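Local coordinates for VAO-type flavoprotein oxidase VAO615 (Myceliophthora thermophila, PDB 6F72), which binds FAD bicovalently and probably acts as a secreted oxidase whose reduced flavin reacts rapidly with molecular oxygen, although no substrate has yet been identified, at residues L274-S279 with H460-L465; L252-V257 with L290-R295; S100-N105 with G480-D485. One frame throughout, in Å; residues are numbered along the deposited sequence.

Contact 1: L274-S279 with H460-L465; sequences LYWALS and HPANSL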
loop_
_atom_site.group_PDB
_atom_site.type_symbol
_atom_site.label_atom_id
_atom_site.label_comp_id
_atom_site.label_asym_id
_atom_site.label_seq_id
_atom_site.Cartn_x
_atom_site.Cartn_y
_atom_site.Cartn_z
ATOM N N LEU A 274 -13.263 4.151 -16.882
ATOM C CA LEU A 274 -13.246 3.885 -15.448
ATOM C C LEU A 274 -12.342 2.702 -15.101
ATOM O O LEU A 274 -11.588 2.781 -14.110
ATOM C CB LEU A 274 -14.654 3.721 -14.856
ATOM C CG LEU A 274 -14.826 3.576 -13.320
ATOM C CD1 LEU A 274 -14.346 4.782 -12.503
ATOM C CD2 LEU A 274 -16.276 3.276 -12.977
ATOM N N TYR A 275 -12.378 1.645 -15.910
ATOM C CA TYR A 275 -11.497 0.482 -15.713
ATOM C C TYR A 275 -10.015 0.921 -15.743
ATOM O O TYR A 275 -9.205 0.458 -14.934
ATOM C CB TYR A 275 -11.781 -0.654 -16.737
ATOM C CG TYR A 275 -10.675 -1.690 -16.770
ATOM C CD1 TYR A 275 -9.548 -1.512 -17.599
ATOM C CD2 TYR A 275 -10.712 -2.818 -15.949
ATOM C CE1 TYR A 275 -8.500 -2.423 -17.590
ATOM C CE2 TYR A 275 -9.671 -3.747 -15.946
ATOM C CZ TYR A 275 -8.568 -3.542 -16.765
ATOM O OH TYR A 275 -7.518 -4.437 -16.786
ATOM N N TRP A 276 -9.700 1.801 -16.702
ATOM C CA TRP A 276 -8.358 2.338 -16.931
ATOM C C TRP A 276 -7.829 3.122 -15.685
ATOM O O TRP A 276 -6.741 2.817 -15.176
ATOM C CB TRP A 276 -8.380 3.200 -18.199
ATOM C CG TRP A 276 -7.066 3.805 -18.593
ATOM C CD1 TRP A 276 -6.104 3.231 -19.382
ATOM C CD2 TRP A 276 -6.592 5.117 -18.268
ATOM N NE1 TRP A 276 -5.034 4.097 -19.537
ATOM C CE2 TRP A 276 -5.309 5.264 -18.876
ATOM C CE3 TRP A 276 -7.114 6.186 -17.520
ATOM C CZ2 TRP A 276 -4.542 6.436 -18.757
ATOM C CZ3 TRP A 276 -6.342 7.362 -17.391
ATOM C CH2 TRP A 276 -5.064 7.467 -18.006
ATOM N N ALA A 277 -8.632 4.093 -15.220
ATOM C CA ALA A 277 -8.387 4.908 -14.034
ATOM C C ALA A 277 -8.234 4.082 -12.769
ATOM O O ALA A 277 -7.303 4.318 -12.014
ATOM C CB ALA A 277 -9.480 5.958 -13.855
ATOM N N LEU A 278 -9.135 3.116 -12.547
ATOM C CA LEU A 278 -9.070 2.255 -11.364
ATOM C C LEU A 278 -7.869 1.297 -11.335
ATOM O O LEU A 278 -7.448 0.863 -10.256
ATOM C CB LEU A 278 -10.376 1.478 -11.150
ATOM C CG LEU A 278 -11.617 2.197 -10.614
ATOM C CD1 LEU A 278 -12.827 1.301 -10.844
ATOM C CD2 LEU A 278 -11.511 2.558 -9.127
ATOM N N SER A 279 -7.330 0.976 -12.508
ATOM C CA SER A 279 -6.226 0.026 -12.628
ATOM C C SER A 279 -4.866 0.768 -12.598
ATOM O O SER A 279 -4.160 0.869 -13.625
ATOM C CB SER A 279 -6.391 -0.807 -13.921
ATOM O OG SER A 279 -7.591 -1.577 -13.940
ATOM N N HIS A 460 -1.127 -7.315 -20.874
ATOM C CA HIS A 460 -2.121 -6.867 -19.903
ATOM C C HIS A 460 -3.021 -5.912 -20.683
ATOM O O HIS A 460 -2.580 -5.380 -21.692
ATOM C CB HIS A 460 -1.436 -6.126 -18.722
ATOM C CG HIS A 460 -0.684 -4.906 -19.149
ATOM N ND1 HIS A 460 -1.289 -3.679 -19.300
ATOM C CD2 HIS A 460 0.602 -4.741 -19.539
ATOM C CE1 HIS A 460 -0.407 -2.804 -19.745
ATOM N NE2 HIS A 460 0.754 -3.421 -19.886
ATOM N N PRO A 461 -4.270 -5.682 -20.233
ATOM C CA PRO A 461 -5.071 -4.613 -20.852
ATOM C C PRO A 461 -4.479 -3.226 -20.614
ATOM O O PRO A 461 -3.716 -3.032 -19.642
ATOM C CB PRO A 461 -6.408 -4.704 -20.108
ATOM C CG PRO A 461 -6.466 -6.105 -19.588
ATOM C CD PRO A 461 -5.047 -6.417 -19.212
ATOM N N ALA A 462 -4.855 -2.269 -21.467
ATOM C CA ALA A 462 -4.546 -0.858 -21.239
ATOM C C ALA A 462 -4.976 -0.442 -19.817
ATOM O O ALA A 462 -6.075 -0.770 -19.362
ATOM C CB ALA A 462 -5.222 0.019 -22.272
ATOM N N ASN A 463 -4.076 0.245 -19.124
ATOM C CA ASN A 463 -4.337 0.769 -17.777
ATOM C C ASN A 463 -3.545 2.064 -17.547
ATOM O O ASN A 463 -2.774 2.476 -18.421
ATOM C CB ASN A 463 -4.122 -0.303 -16.694
ATOM C CG ASN A 463 -2.698 -0.808 -16.615
ATOM O OD1 ASN A 463 -1.746 -0.021 -16.570
ATOM N ND2 ASN A 463 -2.541 -2.129 -16.554
ATOM N N SER A 464 -3.788 2.722 -16.416
ATOM C CA SER A 464 -3.188 4.037 -16.110
ATOM C C SER A 464 -1.874 3.975 -15.317
ATOM O O SER A 464 -1.334 5.015 -14.899
ATOM C CB SER A 464 -4.203 4.942 -15.416
ATOM O OG SER A 464 -4.570 4.441 -14.121
ATOM N N LEU A 465 -1.348 2.762 -15.158
ATOM C CA LEU A 465 -0.107 2.532 -14.447
ATOM C C LEU A 465 1.001 3.428 -14.984
ATOM O O LEU A 465 1.240 3.479 -16.199
ATOM C CB LEU A 465 0.284 1.057 -14.503
ATOM C CG LEU A 465 1.452 0.641 -13.613
ATOM C CD1 LEU A 465 0.992 0.367 -12.178
ATOM C CD2 LEU A 465 2.193 -0.550 -14.191
HETATM O O HOH W 1 -4.757 -3.853 -16.377
#

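Contact 2: L252-V257 with L290-R295; sequences LEWEVV and LSMTAR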
loop_
_atom_site.group_PDB
_atom_site.type_symbol
_atom_site.label_atom_id
_atom_site.label_comp_id
_atom_site.label_asym_id
_atom_site.label_seq_id
_atom_site.Cartn_x
_atom_site.Cartn_y
_atom_site.Cartn_z
ATOM N N LEU A 252 -9.123 -7.889 -14.236
ATOM C CA LEU A 252 -10.044 -8.159 -15.334
ATOM C C LEU A 252 -11.270 -7.254 -15.256
ATOM O O LEU A 252 -11.700 -6.700 -16.262
ATOM C CB LEU A 252 -10.437 -9.640 -15.369
ATOM C CG LEU A 252 -9.312 -10.673 -15.433
ATOM C CD1 LEU A 252 -9.878 -12.054 -15.163
ATOM C CD2 LEU A 252 -8.604 -10.637 -16.788
ATOM N N GLU A 253 -11.825 -7.116 -14.050
ATOM C CA GLU A 253 -13.071 -6.388 -13.811
ATOM C C GLU A 253 -13.005 -5.695 -12.478
ATOM O O GLU A 253 -12.361 -6.203 -11.571
ATOM C CB GLU A 253 -14.251 -7.357 -13.762
ATOM C CG GLU A 253 -14.530 -8.004 -15.109
ATOM C CD GLU A 253 -15.718 -8.940 -15.091
ATOM O OE1 GLU A 253 -16.756 -8.580 -14.491
ATOM O OE2 GLU A 253 -15.611 -10.018 -15.709
ATOM N N TRP A 254 -13.664 -4.537 -12.398
ATOM C CA TRP A 254 -13.946 -3.830 -11.149
ATOM C C TRP A 254 -15.455 -3.753 -11.030
ATOM O O TRP A 254 -16.129 -3.316 -11.967
ATOM C CB TRP A 254 -13.419 -2.394 -11.169
ATOM C CG TRP A 254 -11.925 -2.258 -11.199
ATOM C CD1 TRP A 254 -11.150 -1.884 -12.275
ATOM C CD2 TRP A 254 -11.025 -2.478 -10.112
ATOM N NE1 TRP A 254 -9.820 -1.866 -11.918
ATOM C CE2 TRP A 254 -9.713 -2.230 -10.596
ATOM C CE3 TRP A 254 -11.194 -2.878 -8.765
ATOM C CZ2 TRP A 254 -8.581 -2.358 -9.784
ATOM C CZ3 TRP A 254 -10.064 -3.018 -7.966
ATOM C CH2 TRP A 254 -8.776 -2.750 -8.475
ATOM N N GLU A 255 -15.971 -4.161 -9.873
ATOM C CA GLU A 255 -17.359 -3.924 -9.525
ATOM C C GLU A 255 -17.382 -2.764 -8.533
ATOM O O GLU A 255 -16.653 -2.772 -7.550
ATOM C CB GLU A 255 -17.971 -5.186 -8.930
ATOM C CG GLU A 255 -19.427 -5.035 -8.511
ATOM C CD GLU A 255 -19.880 -6.102 -7.540
ATOM O OE1 GLU A 255 -19.079 -7.002 -7.199
ATOM O OE2 GLU A 255 -21.057 -6.037 -7.111
ATOM N N VAL A 256 -18.196 -1.759 -8.843
ATOM C CA VAL A 256 -18.164 -0.465 -8.172
ATOM C C VAL A 256 -19.547 0.126 -7.923
ATOM O O VAL A 256 -20.528 -0.278 -8.544
ATOM C CB VAL A 256 -17.321 0.607 -8.950
ATOM C CG1 VAL A 256 -15.963 0.072 -9.375
ATOM C CG2 VAL A 256 -18.084 1.200 -10.134
ATOM N N VAL A 257 -19.585 1.079 -6.986
ATOM C CA VAL A 257 -20.651 2.066 -6.869
ATOM C C VAL A 257 -20.023 3.442 -7.106
ATOM O O VAL A 257 -19.036 3.823 -6.461
ATOM C CB VAL A 257 -21.353 2.040 -5.491
ATOM C CG1 VAL A 257 -22.487 3.055 -5.452
ATOM C CG2 VAL A 257 -21.892 0.651 -5.179
ATOM N N LEU A 290 -16.460 -2.624 -4.814
ATOM C CA LEU A 290 -17.066 -3.728 -4.060
ATOM C C LEU A 290 -16.337 -5.048 -4.254
ATOM O O LEU A 290 -16.310 -5.895 -3.367
ATOM C CB LEU A 290 -18.539 -3.877 -4.426
ATOM C CG LEU A 290 -19.482 -2.698 -4.168
ATOM C CD1 LEU A 290 -20.797 -2.966 -4.887
ATOM C CD2 LEU A 290 -19.731 -2.479 -2.683
ATOM N N SER A 291 -15.752 -5.226 -5.436
ATOM C CA SER A 291 -14.945 -6.401 -5.727
ATOM C C SER A 291 -14.091 -6.116 -6.940
ATOM O O SER A 291 -14.345 -5.152 -7.678
ATOM C CB SER A 291 -15.831 -7.639 -5.985
ATOM O OG SER A 291 -16.408 -7.611 -7.283
ATOM N N MET A 292 -13.077 -6.959 -7.127
ATOM C CA MET A 292 -12.329 -7.038 -8.380
ATOM C C MET A 292 -12.290 -8.484 -8.848
ATOM O O MET A 292 -12.379 -9.417 -8.046
ATOM C CB MET A 292 -10.905 -6.472 -8.210
ATOM C CG MET A 292 -9.907 -7.370 -7.495
ATOM S SD MET A 292 -8.240 -6.688 -7.536
ATOM C CE MET A 292 -7.293 -8.124 -7.011
ATOM N N THR A 293 -12.195 -8.668 -10.154
ATOM C CA THR A 293 -11.901 -9.971 -10.703
ATOM C C THR A 293 -10.501 -9.854 -11.274
ATOM O O THR A 293 -10.185 -8.876 -11.962
ATOM C CB THR A 293 -12.936 -10.353 -11.758
ATOM O OG1 THR A 293 -14.230 -10.231 -11.166
ATOM C CG2 THR A 293 -12.723 -11.789 -12.258
ATOM N N ALA A 294 -9.660 -10.833 -10.954
ATOM C CA ALA A 294 -8.267 -10.801 -11.366
ATOM C C ALA A 294 -7.767 -12.166 -11.773
ATOM O O ALA A 294 -8.232 -13.197 -11.267
ATOM C CB ALA A 294 -7.393 -10.234 -10.261
ATOM N N ARG A 295 -6.806 -12.138 -12.687
ATOM C CA ARG A 295 -6.074 -13.311 -13.147
ATOM C C ARG A 295 -5.466 -14.137 -12.012
ATOM O O ARG A 295 -4.902 -13.598 -11.066
ATOM C CB ARG A 295 -4.969 -12.891 -14.132
ATOM C CG ARG A 295 -5.446 -11.983 -15.259
ATOM C CD ARG A 295 -4.415 -11.801 -16.380
ATOM N NE ARG A 295 -3.176 -11.156 -15.950
ATOM C CZ ARG A 295 -2.229 -10.682 -16.767
ATOM N NH1 ARG A 295 -2.367 -10.762 -18.099
ATOM N NH2 ARG A 295 -1.136 -10.121 -16.250
#

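Contact 3: S100-N105 with G480-D485; sequences SQNFQN and GSWDWD. With NAG (2-acetamido-2-deoxy-beta-D-glucopyranose), chain C.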
loop_
_atom_site.group_PDB
_atom_site.type_symbol
_atom_site.label_atom_id
_atom_site.label_comp_id
_atom_site.label_asym_id
_atom_site.label_seq_id
_atom_site.Cartn_x
_atom_site.Cartn_y
_atom_site.Cartn_z
ATOM N N SER A 100 -1.518 4.129 10.895
ATOM C CA SER A 100 -0.487 5.169 10.981
ATOM C C SER A 100 -0.481 5.940 12.298
ATOM O O SER A 100 -1.416 6.705 12.591
ATOM C CB SER A 100 -0.572 6.137 9.799
ATOM O OG SER A 100 0.199 7.297 10.034
ATOM N N GLN A 101 0.615 5.776 13.047
ATOM C CA GLN A 101 0.825 6.482 14.314
ATOM C C GLN A 101 0.824 7.992 14.085
ATOM O O GLN A 101 0.419 8.752 14.960
ATOM C CB GLN A 101 2.139 6.068 14.996
ATOM C CG GLN A 101 2.394 4.570 15.159
ATOM C CD GLN A 101 3.111 3.951 13.966
ATOM O OE1 GLN A 101 3.019 4.449 12.848
ATOM N NE2 GLN A 101 3.819 2.847 14.201
ATOM N N ASN A 102 1.261 8.419 12.897
ATOM C CA ASN A 102 1.282 9.838 12.570
ATOM C C ASN A 102 -0.121 10.418 12.399
ATOM O O ASN A 102 -0.370 11.553 12.795
ATOM C CB ASN A 102 2.157 10.108 11.340
ATOM C CG ASN A 102 2.354 11.596 11.060
ATOM O OD1 ASN A 102 2.424 12.422 11.963
ATOM N ND2 ASN A 102 2.481 11.931 9.783
ATOM N N PHE A 103 -1.023 9.638 11.799
ATOM C CA PHE A 103 -2.394 10.087 11.607
ATOM C C PHE A 103 -3.273 9.862 12.856
ATOM O O PHE A 103 -4.212 10.614 13.049
ATOM C CB PHE A 103 -3.008 9.556 10.284
ATOM C CG PHE A 103 -2.416 10.210 9.067
ATOM C CD1 PHE A 103 -2.861 11.472 8.646
ATOM C CD2 PHE A 103 -1.350 9.616 8.391
ATOM C CE1 PHE A 103 -2.278 12.102 7.557
ATOM C CE2 PHE A 103 -0.759 10.244 7.301
ATOM C CZ PHE A 103 -1.224 11.488 6.885
ATOM N N GLN A 104 -2.951 8.849 13.672
ATOM C CA GLN A 104 -3.477 8.736 15.047
ATOM C C GLN A 104 -3.221 10.069 15.750
ATOM O O GLN A 104 -4.121 10.612 16.383
ATOM C CB GLN A 104 -2.813 7.598 15.825
ATOM C CG GLN A 104 -3.252 6.217 15.375
ATOM C CD GLN A 104 -2.277 5.123 15.766
ATOM O OE1 GLN A 104 -1.403 5.325 16.601
ATOM N NE2 GLN A 104 -2.433 3.946 15.157
ATOM N N ASN A 105 -2.009 10.607 15.569
ATOM C CA ASN A 105 -1.652 11.963 16.000
ATOM C C ASN A 105 -1.953 12.233 17.494
ATOM O O ASN A 105 -2.415 13.314 17.868
ATOM C CB ASN A 105 -2.325 13.014 15.100
ATOM C CG ASN A 105 -1.593 14.333 15.103
ATOM O OD1 ASN A 105 -0.417 14.390 15.432
ATOM N ND2 ASN A 105 -2.284 15.396 14.724
ATOM N N GLY A 480 10.735 5.869 7.684
ATOM C CA GLY A 480 11.002 6.386 9.023
ATOM C C GLY A 480 10.085 5.763 10.045
ATOM O O GLY A 480 8.846 5.767 9.890
ATOM N N SER A 481 10.701 5.214 11.087
ATOM C CA SER A 481 9.972 4.648 12.220
ATOM C C SER A 481 9.355 5.741 13.074
ATOM O O SER A 481 9.798 6.892 13.049
ATOM C CB SER A 481 10.887 3.749 13.046
ATOM O OG SER A 481 12.116 4.401 13.292
ATOM N N TRP A 482 8.300 5.380 13.793
ATOM C CA TRP A 482 7.723 6.242 14.821
ATOM C C TRP A 482 8.461 5.994 16.138
ATOM O O TRP A 482 9.013 4.909 16.357
ATOM C CB TRP A 482 6.247 5.928 14.965
ATOM C CG TRP A 482 5.493 6.805 15.879
ATOM C CD1 TRP A 482 5.195 6.552 17.187
ATOM C CD2 TRP A 482 4.907 8.077 15.569
ATOM N NE1 TRP A 482 4.468 7.581 17.706
ATOM C CE2 TRP A 482 4.266 8.531 16.743
ATOM C CE3 TRP A 482 4.859 8.877 14.416
ATOM C CZ2 TRP A 482 3.576 9.753 16.806
ATOM C CZ3 TRP A 482 4.170 10.097 14.477
ATOM C CH2 TRP A 482 3.537 10.520 15.672
ATOM N N ASP A 483 8.494 7.003 17.001
ATOM C CA ASP A 483 9.180 6.886 18.280
ATOM C C ASP A 483 8.274 7.415 19.379
ATOM O O ASP A 483 8.049 8.630 19.495
ATOM C CB ASP A 483 10.535 7.616 18.247
ATOM C CG ASP A 483 11.354 7.427 19.522
ATOM O OD1 ASP A 483 10.913 6.748 20.490
ATOM O OD2 ASP A 483 12.462 7.988 19.550
ATOM N N TRP A 484 7.760 6.480 20.178
ATOM C CA TRP A 484 6.847 6.803 21.266
ATOM C C TRP A 484 7.490 7.550 22.457
ATOM O O TRP A 484 6.768 8.126 23.276
ATOM C CB TRP A 484 6.103 5.546 21.721
ATOM C CG TRP A 484 5.050 5.114 20.727
ATOM C CD1 TRP A 484 5.053 3.974 19.978
ATOM C CD2 TRP A 484 3.855 5.828 20.375
ATOM N NE1 TRP A 484 3.923 3.920 19.186
ATOM C CE2 TRP A 484 3.172 5.046 19.403
ATOM C CE3 TRP A 484 3.280 7.042 20.799
ATOM C CZ2 TRP A 484 1.948 5.440 18.843
ATOM C CZ3 TRP A 484 2.064 7.437 20.246
ATOM C CH2 TRP A 484 1.411 6.636 19.260
ATOM N N ASP A 485 8.824 7.546 22.541
ATOM C CA ASP A 485 9.565 8.344 23.546
ATOM C C ASP A 485 9.837 9.781 23.119
ATOM O O ASP A 485 10.185 10.628 23.957
ATOM C CB ASP A 485 10.914 7.707 23.851
ATOM C CG ASP A 485 10.801 6.358 24.494
ATOM O OD1 ASP A 485 9.756 6.031 25.085
ATOM O OD2 ASP A 485 11.787 5.607 24.424
HETATM C C1 NAG C . -1.697 16.706 14.637
HETATM C C2 NAG C . -1.721 16.905 13.104
HETATM C C3 NAG C . -1.335 18.334 12.733
HETATM C C4 NAG C . -2.156 19.391 13.490
HETATM C C5 NAG C . -2.225 19.056 14.985
HETATM C C6 NAG C . -3.248 19.917 15.716
HETATM C C7 NAG C . -1.308 14.988 11.589
HETATM C C8 NAG C . -0.243 14.153 10.952
HETATM N N2 NAG C . -0.859 15.969 12.386
HETATM O O3 NAG C . -1.501 18.505 11.320
HETATM O O4 NAG C . -1.526 20.676 13.391
HETATM O O5 NAG C . -2.557 17.682 15.228
HETATM O O6 NAG C . -2.864 19.939 17.095
HETATM O O7 NAG C . -2.489 14.765 11.364
#

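Contact 1: L274-S279 with H460-L465
Ser464 lays its CB over the centre of the six-membered ring of Trp276, 3.5 Å from the CB atom to the ring centroid and 3° off the ring normal. This CH-pi contact sets the serine methylene directly over the indole face, and serine is short enough for OG still to reach Trp276 O. That OG stands between the backbone N and the carbonyl carbon (chi1 66°), a setting from which it gives a hydrogen bond of 2.9 Å to Trp276 O. The backbone N of Ser464 adds two weak bonds, to Trp276 O and to Ser279 O. Trp276 and Ser279 are thus met at the C-terminal end of helix 272-278, in the FAD-binding PCMH-type region, where the last carbonyls have few or weak helical partners and a loop can use them; Ser279 has already left the helical conformation, and its OG turns back to Tyr275 O at 2.8 Å. An alanine in place of Trp276 would probably leave Ser464 CB without its aromatic floor and open a gap between the helix and loop 460-465. Tyr275 reaches the other end of the loop. The Tyr275 and Pro461 side chains cross at about a right angle, with OH 3.4 Å from Pro461 CG, while Ala462 O lies at the ring edge, in plane, 3.4 Å from Tyr275 CE1. The Tyr275 hydroxyl bonds to Val251 O and accepts from a water, which in turn accepts from Asn463 ND2; that amide nitrogen also bonds to Asp249. Asn suits this place because its other branch, OD1, takes the backbone N of Leu465 at 3.1 Å in an Asx turn, while its CB packs 3.6 Å from Ser279 CB. Helix 536-546 supplies Arg538, a cation-pi partner of Trp276.

Contact 2: L252-V257 with L290-R295
Glu255 and Ser291 share one face of an antiparallel strand pair, where Ser291 OG donates to the anti lone pair of Glu255 OE1, 2.7 Å away. In the glutamate, CG is anti to the backbone N (chi1 179°) and the chain runs on extended, carrying OE1 to the serine hydroxyl; OE2 is held by His263. Backbone bonds join the strands within this hydrogen-bonded pair, Glu255 N to Ser291 O, and at Glu253 with Thr293, and two classic beta bulges interrupt the regular pattern. In one, Leu252 N and Glu253 N both bond to Thr293 O, at 2.7 and 3.2 Å; in the other, Leu290 N and, weakly, Ser291 N share Glu255 O.

On the opposite face Trp254 and Met292, a non-hydrogen-bonded pair, lie side by side: Met292 CB is 3.6 Å from Trp254 CZ3, and SD makes an oblique Met-aromatic contact 4.7 Å from the centroid of the six-membered ring. Separately, at the end of the strand pair, Leu290 CD1 meets Val257 CG2 at 3.8 Å, which a leucine's length allows.

Within the FAD-binding PCMH-type region, strand 263-266 pairs with 251-257 and strand 193-198 with 288-298. Helix 227-233 packs on Trp254 and Met292, and helix 133-146 on Val257 and Leu290.

Contact 3: S100-N105 with G480-D485
An N-glycosylation site borders this contact, in which the short helix 101-104 rests on two tryptophans of the loop after strand 472-480. Asn105, just past the helix, carries the sugar: its ND2 is bonded covalently to C1 of the N-acetylglucosamine. Gln101 makes the main contact, setting CB over the face of Trp482, 3.5 Å from the CB atom to the centroid of the five-membered ring and 11° off its normal. The glutamine chain then bends at chi2 (89°), which swings CD back to 3.8 Å from Trp482 CB. The amide plane lies 8° from that of the indole. A flexible chain with a polar end suits this place: the methylenes pack on the ring, while NE2 bonds to Asp85 and Tyr409 O. Asn102 covers another part of the same indole, its CA 3.5 Å from Trp482 CZ3, and its ND2 is held by Asp495. Asn102 OD1 also lies 3.3 Å from C8 of the sugar's acetyl group, so the glycan borders the protein packing. Trp484 meets the helix by its benzene part, with CZ2 3.8 Å from Gln101 CG. Gln104 OE1 approaches the edge of that ring near its plane, and bonds to Trp84. Within the loop, Trp482 NE1 stands over the centre of the six-membered ring of Trp484. Ser100 OG caps the helix by accepting from Phe103 N at 3.2 Å. Asp85 joins the two sides, as it bonds to both Gln101 NE2 and Trp484 NE1. Beyond the loop, helix 488-508 packs Met491 against Trp482, and strand 412-419 pairs with Gly480 at the end of strand 472-480.

From the N terminus, the chain first passes 100-105, which opens the widest of the three loops; contact 3 closes it only at 480-485, and contacts 1 and 2 both lie within that span. Strand 252-257 comes next, then helix segment 274-279, then strand 290-295, which closes contact 2, and finally 460-465, which closes contact 1, so these two loops cross. They touch in space, where Ser279 OG lies 3.0 Å from Trp254 NE1. Together they join the six-stranded sheet, helix 272-278 and the loop before helix 468-471. Contact 3 lies on the opposite side of the chain's centre, about 34 Å from contact 1 between centres, and ties helix 101-104 to the loop between strand 472-480 and helix 488-508.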